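Local coordinates for RagA protein (PDB 6SLN) that probably acts as a TonB-dependent outer-membrane transporter, a beta barrel with an internal plug domain, and holds a bound peptide consistent with peptide uptake, at residues T834-S839 with H919-A924; T781-I784 with P790-F793; N762-T767 with S839-I844. All coordinates share one frame; numbering follows the deposited sequence.

Interaction 1: residues T834-S839 with H919-A924; sequences TRIDKS and HLLENA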
loop_
_atom_site.group_PDB
_atom_site.type_symbol
_atom_site.label_atom_id
_atom_site.label_comp_id
_atom_site.label_asym_id
_atom_site.label_seq_id
_atom_site.Cartn_x
_atom_site.Cartn_y
_atom_site.Cartn_z
ATOM N N THR A 834 15.213 -30.718 -37.283
ATOM C CA THR A 834 14.277 -31.750 -37.688
ATOM C C THR A 834 13.383 -32.083 -36.503
ATOM O O THR A 834 13.743 -31.849 -35.348
ATOM C CB THR A 834 15.019 -33.004 -38.156
ATOM O OG1 THR A 834 14.096 -34.083 -38.316
ATOM C CG2 THR A 834 16.035 -33.417 -37.113
ATOM N N ARG A 835 12.196 -32.615 -36.782
ATOM C CA ARG A 835 11.404 -33.135 -35.680
ATOM C C ARG A 835 12.066 -34.395 -35.145
ATOM O O ARG A 835 12.532 -35.248 -35.906
ATOM C CB ARG A 835 9.962 -33.425 -36.097
ATOM C CG ARG A 835 8.999 -33.320 -34.904
ATOM C CD ARG A 835 7.776 -34.237 -34.961
ATOM N NE ARG A 835 8.115 -35.654 -35.064
ATOM C CZ ARG A 835 8.187 -36.311 -36.220
ATOM N NH1 ARG A 835 8.501 -37.605 -36.245
ATOM N NH2 ARG A 835 7.952 -35.664 -37.358
ATOM N N ILE A 836 12.121 -34.500 -33.825
ATOM C CA ILE A 836 12.771 -35.609 -33.141
ATOM C C ILE A 836 11.701 -36.516 -32.552
ATOM O O ILE A 836 10.720 -36.037 -31.975
ATOM C CB ILE A 836 13.733 -35.082 -32.058
ATOM C CG1 ILE A 836 14.710 -34.098 -32.703
ATOM C CG2 ILE A 836 14.419 -36.211 -31.324
ATOM C CD1 ILE A 836 15.725 -34.762 -33.620
ATOM N N ASP A 837 11.886 -37.828 -32.699
ATOM C CA ASP A 837 10.918 -38.776 -32.154
ATOM C C ASP A 837 11.104 -38.937 -30.646
ATOM O O ASP A 837 11.264 -40.056 -30.144
ATOM C CB ASP A 837 11.035 -40.127 -32.859
ATOM C CG ASP A 837 9.762 -40.953 -32.758
ATOM O OD1 ASP A 837 8.665 -40.365 -32.591
ATOM O OD2 ASP A 837 9.869 -42.199 -32.846
ATOM N N LYS A 838 11.090 -37.828 -29.917
ATOM C CA LYS A 838 11.144 -37.836 -28.464
ATOM C C LYS A 838 10.135 -36.809 -27.994
ATOM O O LYS A 838 10.159 -35.672 -28.476
ATOM C CB LYS A 838 12.548 -37.498 -27.959
ATOM C CG LYS A 838 13.642 -38.484 -28.376
ATOM C CD LYS A 838 15.035 -37.927 -28.094
ATOM C CE LYS A 838 16.148 -38.808 -28.657
ATOM N NZ LYS A 838 17.169 -37.990 -29.404
ATOM N N SER A 839 9.227 -37.203 -27.094
ATOM C CA SER A 839 8.081 -36.354 -26.749
ATOM C C SER A 839 8.402 -35.442 -25.576
ATOM O O SER A 839 9.052 -35.856 -24.619
ATOM C CB SER A 839 6.831 -37.180 -26.414
ATOM O OG SER A 839 6.583 -38.227 -27.339
ATOM N N HIS A 919 23.046 -33.455 -28.979
ATOM C CA HIS A 919 23.849 -33.296 -27.774
ATOM C C HIS A 919 23.220 -32.150 -27.002
ATOM O O HIS A 919 22.736 -31.194 -27.604
ATOM C CB HIS A 919 25.318 -32.997 -28.092
ATOM C CG HIS A 919 25.686 -31.550 -27.957
ATOM N ND1 HIS A 919 25.575 -30.656 -29.000
ATOM C CD2 HIS A 919 26.134 -30.836 -26.896
ATOM C CE1 HIS A 919 25.944 -29.455 -28.591
ATOM N NE2 HIS A 919 26.286 -29.535 -27.316
ATOM N N LEU A 920 23.198 -32.264 -25.680
ATOM C CA LEU A 920 22.377 -31.431 -24.796
ATOM C C LEU A 920 20.963 -31.980 -24.652
ATOM O O LEU A 920 20.316 -31.707 -23.640
ATOM C CB LEU A 920 22.283 -29.956 -25.225
ATOM C CG LEU A 920 23.576 -29.167 -25.428
ATOM C CD1 LEU A 920 23.295 -27.681 -25.479
ATOM C CD2 LEU A 920 24.578 -29.487 -24.339
ATOM N N LEU A 921 20.445 -32.734 -25.620
ATOM C CA LEU A 921 19.132 -33.359 -25.410
ATOM C C LEU A 921 19.347 -34.672 -24.670
ATOM O O LEU A 921 19.725 -35.674 -25.269
ATOM C CB LEU A 921 18.386 -33.584 -26.721
ATOM C CG LEU A 921 16.940 -34.084 -26.541
ATOM C CD1 LEU A 921 16.083 -33.117 -25.676
ATOM C CD2 LEU A 921 16.263 -34.398 -27.899
ATOM N N GLU A 922 19.095 -34.684 -23.368
ATOM C CA GLU A 922 19.411 -35.848 -22.556
ATOM C C GLU A 922 18.159 -36.610 -22.152
ATOM O O GLU A 922 17.092 -36.027 -21.952
ATOM C CB GLU A 922 20.176 -35.445 -21.296
ATOM C CG GLU A 922 21.527 -34.829 -21.564
ATOM C CD GLU A 922 22.255 -34.518 -20.277
ATOM O OE1 GLU A 922 22.155 -35.351 -19.349
ATOM O OE2 GLU A 922 22.900 -33.447 -20.182
ATOM N N ASN A 923 18.319 -37.925 -22.013
ATOM C CA ASN A 923 17.312 -38.786 -21.405
ATOM C C ASN A 923 17.108 -38.463 -19.930
ATOM O O ASN A 923 17.830 -38.981 -19.063
ATOM C CB ASN A 923 17.723 -40.245 -21.561
ATOM C CG ASN A 923 16.607 -41.193 -21.231
ATOM O OD1 ASN A 923 15.880 -41.005 -20.247
ATOM N ND2 ASN A 923 16.444 -42.214 -22.059
ATOM N N ALA A 924 16.121 -37.617 -19.629
ATOM C CA ALA A 924 15.841 -37.215 -18.259
ATOM C C ALA A 924 14.819 -38.124 -17.573
ATOM O O ALA A 924 14.168 -37.700 -16.607
ATOM C CB ALA A 924 15.382 -35.754 -18.217
#
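An edge of the small antiparallel sheet carrying strand 833-836 meets the start of barrel strand 921-937 here, and Leu921 makes the whole connection on the barrel side. No backbone hydrogen bond crosses: the nearest alpha carbons, Lys838 CA and Asn923 CA, stand 9.4 Å apart, so the two segments meet through side chains. The touching atom is one methyl. Leu921 CD2 lies 3.7 Å from Lys838 CD. At the margin, the same Leu921 CD2 is 4.3 Å from Ile836 CG2. Lys838 runs alongside the leucine in the opposite direction, so it is the lysine's methylene stem that packs, and the bend at its last torsion (chi4 133°) turns Lys838 NZ back beside Leu921 CD2, 4.0 Å from it. Leu921 extends toward the lysine with CG anti to the backbone N (chi1 -173°).

Asp837 lies at the centre of an inverse gamma turn, with a weak bond from Lys838 N to Ile836 O of 2.8 Å; the residues flanking it, Ile836 and Lys838, both direct their CB toward the other segment. Each side has its own sheet partners: Ile836 and Lys838 bond through their backbones to Phe793, and Glu922 to Met871. Met795 and Ile872 add further apolar surface around Leu921.

The charge on Lys838 finds a cation-pi partner in Trp870, while Glu922, whose CB points away from 834-839, forms salt bridges with Arg876 and Lys968. With only 90 Å² buried and no polar bond across, the contact rests on van der Waals packing between aliphatic groups, which constrains direction less than a strand pairing would.

Interaction 2: residues T781-I784 with P790-F793; sequences TGTI and PNSF
Phe793 sets the edge of its ring against the backbone of Gly782: CD1 is 3.1 Å from Gly782 O, which lies near the ring plane. The same carbonyl oxygen also receives the CA-H of Phe793, at 3.1 Å from CA, so backbone and ring of one residue converge on it. With CG beside its own backbone N (chi1 -78°), the ring leans back toward this glycine although the bond from CA to CB leads away from the segment. Thr783 reaches the ring obliquely, its CG2 4.2 Å from Phe793 CD1.

These residues belong to the beta hairpin formed by strands 783-786 and 792-802, whose touching parts run roughly antiparallel. Thr783 and Phe793 are an antiparallel non-hydrogen-bonded pair with diverging side chains, and Ile784 and Ser792 are the hydrogen-bonded pair that follows. Its two bonds are unequal: Ile784 N to Ser792 O is 2.8 Å and bent to 146°, whereas Ser792 N to Ile784 O is 3.2 Å and almost straight at 175°. Ser792 O has a second neighbour in the CA-H of Thr783.

Ile784 and Ser792 share a sheet face, and the CG2 branch of the isoleucine reaches Ser792 O while the end of the side chain leads away; the residue also packs on Lys775 and Met777. Local bonds shape both approaches. In an ST turn, Thr781 OG1 accepts from Thr783 N at 3.1 Å and is also bonded to Leu778 O. On the other arm, Ser792 OG donates to Pro790 O at 2.6 Å from above the carbonyl plane. Thr781 and Thr783 pack on the backbone of the bound peptide, and Asn791 on one of its polar side chains.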
loop_
_atom_site.group_PDB
_atom_site.type_symbol
_atom_site.label_atom_id
_atom_site.label_comp_id
_atom_site.label_asym_id
_atom_site.label_seq_id
_atom_site.Cartn_x
_atom_site.Cartn_y
_atom_site.Cartn_z
ATOM N N THR A 781 12.780 -22.826 -28.213
ATOM C CA THR A 781 12.395 -23.828 -27.227
ATOM C C THR A 781 12.971 -25.206 -27.477
ATOM O O THR A 781 13.002 -26.014 -26.536
ATOM C CB THR A 781 10.863 -23.988 -27.150
ATOM O OG1 THR A 781 10.352 -24.473 -28.406
ATOM C CG2 THR A 781 10.203 -22.678 -26.721
ATOM N N GLY A 782 13.397 -25.506 -28.712
ATOM C CA GLY A 782 13.742 -26.853 -29.107
ATOM C C GLY A 782 12.554 -27.777 -29.162
ATOM O O GLY A 782 12.722 -28.992 -29.045
ATOM N N THR A 783 11.348 -27.230 -29.332
ATOM C CA THR A 783 10.107 -27.992 -29.417
ATOM C C THR A 783 9.289 -27.562 -30.640
ATOM O O THR A 783 9.460 -26.469 -31.193
ATOM C CB THR A 783 9.259 -27.816 -28.148
ATOM O OG1 THR A 783 8.755 -26.472 -28.100
ATOM C CG2 THR A 783 10.076 -28.120 -26.888
ATOM N N ILE A 784 8.372 -28.431 -31.057
ATOM C CA ILE A 784 7.529 -28.149 -32.213
ATOM C C ILE A 784 6.150 -28.751 -31.997
ATOM O O ILE A 784 5.996 -29.825 -31.398
ATOM C CB ILE A 784 8.144 -28.675 -33.525
ATOM C CG1 ILE A 784 7.430 -28.074 -34.739
ATOM C CG2 ILE A 784 8.040 -30.178 -33.589
ATOM C CD1 ILE A 784 7.998 -28.503 -36.057
ATOM N N PRO A 790 2.800 -35.992 -31.279
ATOM C CA PRO A 790 2.851 -35.281 -29.992
ATOM C C PRO A 790 3.792 -34.091 -30.059
ATOM O O PRO A 790 4.645 -33.981 -30.946
ATOM C CB PRO A 790 3.377 -36.337 -29.013
ATOM C CG PRO A 790 4.105 -37.318 -29.886
ATOM C CD PRO A 790 3.312 -37.366 -31.167
ATOM N N ASN A 791 3.577 -33.164 -29.121
ATOM C CA ASN A 791 4.554 -32.121 -28.829
ATOM C C ASN A 791 5.928 -32.759 -28.742
ATOM O O ASN A 791 6.171 -33.613 -27.881
ATOM C CB ASN A 791 4.184 -31.446 -27.504
ATOM C CG ASN A 791 4.962 -30.169 -27.246
ATOM O OD1 ASN A 791 5.669 -29.671 -28.127
ATOM N ND2 ASN A 791 4.835 -29.629 -26.039
ATOM N N SER A 792 6.804 -32.393 -29.674
ATOM C CA SER A 792 8.062 -33.100 -29.865
ATOM C C SER A 792 9.232 -32.123 -29.908
ATOM O O SER A 792 9.054 -30.910 -30.061
ATOM C CB SER A 792 8.027 -33.948 -31.148
ATOM O OG SER A 792 7.085 -35.003 -31.016
ATOM N N PHE A 793 10.439 -32.665 -29.743
ATOM C CA PHE A 793 11.626 -31.823 -29.770
ATOM C C PHE A 793 12.027 -31.514 -31.211
ATOM O O PHE A 793 11.659 -32.216 -32.157
ATOM C CB PHE A 793 12.778 -32.475 -28.991
ATOM C CG PHE A 793 12.633 -32.341 -27.502
ATOM C CD1 PHE A 793 12.968 -31.146 -26.864
ATOM C CD2 PHE A 793 12.109 -33.380 -26.741
ATOM C CE1 PHE A 793 12.820 -31.000 -25.511
ATOM C CE2 PHE A 793 11.947 -33.231 -25.375
ATOM C CZ PHE A 793 12.311 -32.038 -24.764
#

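Interaction 3: residues N762-T767 with S839-I844; sequences NRQEIT and SVTPPI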
loop_
_atom_site.group_PDB
_atom_site.type_symbol
_atom_site.label_atom_id
_atom_site.label_comp_id
_atom_site.label_asym_id
_atom_site.label_seq_id
_atom_site.Cartn_x
_atom_site.Cartn_y
_atom_site.Cartn_z
ATOM N N ASN A 762 0.697 -43.020 -22.299
ATOM C CA ASN A 762 -0.154 -42.038 -22.957
ATOM C C ASN A 762 0.486 -41.505 -24.229
ATOM O O ASN A 762 1.590 -40.953 -24.184
ATOM C CB ASN A 762 -0.470 -40.883 -22.031
ATOM C CG ASN A 762 -1.473 -39.945 -22.644
ATOM O OD1 ASN A 762 -2.676 -40.153 -22.522
ATOM N ND2 ASN A 762 -0.985 -38.936 -23.356
ATOM N N ARG A 763 -0.238 -41.612 -25.344
ATOM C CA ARG A 763 0.210 -41.101 -26.635
ATOM C C ARG A 763 -0.567 -39.836 -26.963
ATOM O O ARG A 763 -1.795 -39.873 -27.090
ATOM C CB ARG A 763 0.031 -42.139 -27.747
ATOM C CG ARG A 763 0.724 -41.792 -29.077
ATOM C CD ARG A 763 2.177 -41.383 -28.864
ATOM N NE ARG A 763 3.031 -41.388 -30.061
ATOM C CZ ARG A 763 2.742 -40.756 -31.194
ATOM N NH1 ARG A 763 1.594 -40.096 -31.320
ATOM N NH2 ARG A 763 3.595 -40.790 -32.205
ATOM N N GLN A 764 0.159 -38.729 -27.097
ATOM C CA GLN A 764 -0.377 -37.431 -27.474
ATOM C C GLN A 764 -0.373 -37.288 -28.995
ATOM O O GLN A 764 0.458 -37.878 -29.687
ATOM C CB GLN A 764 0.466 -36.321 -26.843
ATOM C CG GLN A 764 -0.225 -35.004 -26.640
ATOM C CD GLN A 764 0.761 -33.849 -26.566
ATOM O OE1 GLN A 764 1.243 -33.369 -27.601
ATOM N NE2 GLN A 764 1.072 -33.397 -25.338
ATOM N N GLU A 765 -1.318 -36.499 -29.513
ATOM C CA GLU A 765 -1.353 -36.232 -30.951
ATOM C C GLU A 765 -2.084 -34.909 -31.157
ATOM O O GLU A 765 -3.317 -34.868 -31.106
ATOM C CB GLU A 765 -2.020 -37.357 -31.736
ATOM C CG GLU A 765 -1.944 -37.143 -33.276
ATOM C CD GLU A 765 -2.778 -38.122 -34.112
ATOM O OE1 GLU A 765 -3.030 -39.261 -33.666
ATOM O OE2 GLU A 765 -3.173 -37.745 -35.233
ATOM N N ILE A 766 -1.310 -33.844 -31.377
ATOM C CA ILE A 766 -1.861 -32.656 -32.011
ATOM C C ILE A 766 -2.584 -33.089 -33.270
ATOM O O ILE A 766 -2.125 -33.986 -33.978
ATOM C CB ILE A 766 -0.734 -31.658 -32.326
ATOM C CG1 ILE A 766 0.062 -31.350 -31.047
ATOM C CG2 ILE A 766 -1.299 -30.403 -32.997
ATOM C CD1 ILE A 766 1.397 -30.711 -31.305
ATOM N N THR A 767 -3.740 -32.500 -33.542
ATOM C CA THR A 767 -4.444 -32.824 -34.776
ATOM C C THR A 767 -4.776 -31.603 -35.628
ATOM O O THR A 767 -5.126 -31.766 -36.801
ATOM C CB THR A 767 -5.727 -33.630 -34.477
ATOM O OG1 THR A 767 -6.479 -33.005 -33.436
ATOM C CG2 THR A 767 -5.374 -35.029 -34.017
ATOM N N SER A 839 9.227 -37.203 -27.094
ATOM C CA SER A 839 8.081 -36.354 -26.749
ATOM C C SER A 839 8.402 -35.442 -25.576
ATOM O O SER A 839 9.052 -35.856 -24.619
ATOM C CB SER A 839 6.831 -37.180 -26.414
ATOM O OG SER A 839 6.583 -38.227 -27.339
ATOM N N VAL A 840 7.909 -34.203 -25.643
ATOM C CA VAL A 840 8.232 -33.203 -24.632
ATOM C C VAL A 840 7.476 -33.450 -23.330
ATOM O O VAL A 840 8.004 -33.176 -22.246
ATOM C CB VAL A 840 7.969 -31.797 -25.189
ATOM C CG1 VAL A 840 8.641 -30.736 -24.322
ATOM C CG2 VAL A 840 8.506 -31.720 -26.587
ATOM N N THR A 841 6.265 -33.975 -23.399
ATOM C CA THR A 841 5.567 -34.446 -22.202
ATOM C C THR A 841 5.838 -35.936 -22.034
ATOM O O THR A 841 5.630 -36.698 -22.983
ATOM C CB THR A 841 4.061 -34.201 -22.317
ATOM O OG1 THR A 841 3.802 -32.837 -22.677
ATOM C CG2 THR A 841 3.331 -34.533 -21.024
ATOM N N PRO A 842 6.342 -36.388 -20.889
ATOM C CA PRO A 842 6.781 -37.794 -20.768
ATOM C C PRO A 842 5.613 -38.751 -20.903
ATOM O O PRO A 842 4.596 -38.594 -20.213
ATOM C CB PRO A 842 7.396 -37.858 -19.360
ATOM C CG PRO A 842 7.782 -36.457 -19.057
ATOM C CD PRO A 842 6.743 -35.585 -19.722
ATOM N N PRO A 843 5.728 -39.771 -21.766
ATOM C CA PRO A 843 4.564 -40.630 -22.057
ATOM C C PRO A 843 4.287 -41.682 -21.004
ATOM O O PRO A 843 3.154 -42.181 -20.951
ATOM C CB PRO A 843 4.938 -41.314 -23.393
ATOM C CG PRO A 843 6.228 -40.682 -23.833
ATOM C CD PRO A 843 6.885 -40.133 -22.595
ATOM N N ILE A 844 5.268 -42.042 -20.174
ATOM C CA ILE A 844 5.154 -43.184 -19.273
ATOM C C ILE A 844 5.255 -42.707 -17.821
ATOM O O ILE A 844 6.219 -42.033 -17.436
ATOM C CB ILE A 844 6.200 -44.258 -19.630
ATOM C CG1 ILE A 844 5.883 -44.779 -21.041
ATOM C CG2 ILE A 844 6.199 -45.385 -18.602
ATOM C CD1 ILE A 844 6.899 -45.751 -21.660
#
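Asn762 N donates to Pro843 O at 2.9 Å, with an angle of 132° at the hydrogen and the donor tilted 15° from the carbonyl plane; it is the one hydrogen bond between the segments. Asn762 CA and Pro843 CA stand 5.0 Å apart. Neither Pro842 nor Pro843 has an N-H to give, so this part of 839-844 can offer strand 752-764 carbonyl groups alone.

The proline ring adds the closest side-chain approach, Pro843 CB lying 3.5 Å from Asn762 O. The reverse approach is looser, with Asn762 CB 4.0 Å from Pro843 O. The asparagine's amide has other partners: it bonds through OD1 to Tyr703 OH and through ND2 to Asn734 OD1.

Two residues further along strand 752-764, and two back from Pro843, Gln764 and Thr841 cross at about a right angle. Gln764 NE2 and Thr841 OG1 are 3.9 Å apart, too far for a hydrogen bond to be claimed. The glutamine, extended beyond CG, spends its OE1 on Asn791 N and thereby fixes which end of the amide faces Thr841. Both segments also flank Pro790, touched by Arg763, Gln764 and Ser839.

Thr841 packs on Gln130 and Thr149, and together with Val840 it touches a polar side chain of the bound peptide. Strand 844-853 then pairs antiparallel with 752-764, and Ile844 bonds through its backbone to Val867 of the next strand. This is where two neighbouring strands of a TonB-dependent receptor barrel come together after an excursion of some 70 residues, with plug residues close by.

From the N terminus, the chain leaves barrel strand 752-764 through 762-767 and enters an excursion that builds the small antiparallel sheet. Interaction 2 closes first, as the local hairpin of 781-784 with 790-793, and lies wholly within the larger loop that interaction 3 closes when 839-844 returns to the barrel. Interaction 1 crosses interaction 3: its first segment, 834-839, precedes that closure and shares Ser839 with it, but its partner, 919-924, comes some 80 residues later. Strands 833-836 and 792-802, carrying the first segment of interaction 1 and the second of interaction 2, are sheet neighbours. Together the contacts tie the excursion to barrel strands 752-764 and 921-937, and all three lie on the same side of the chain's centre.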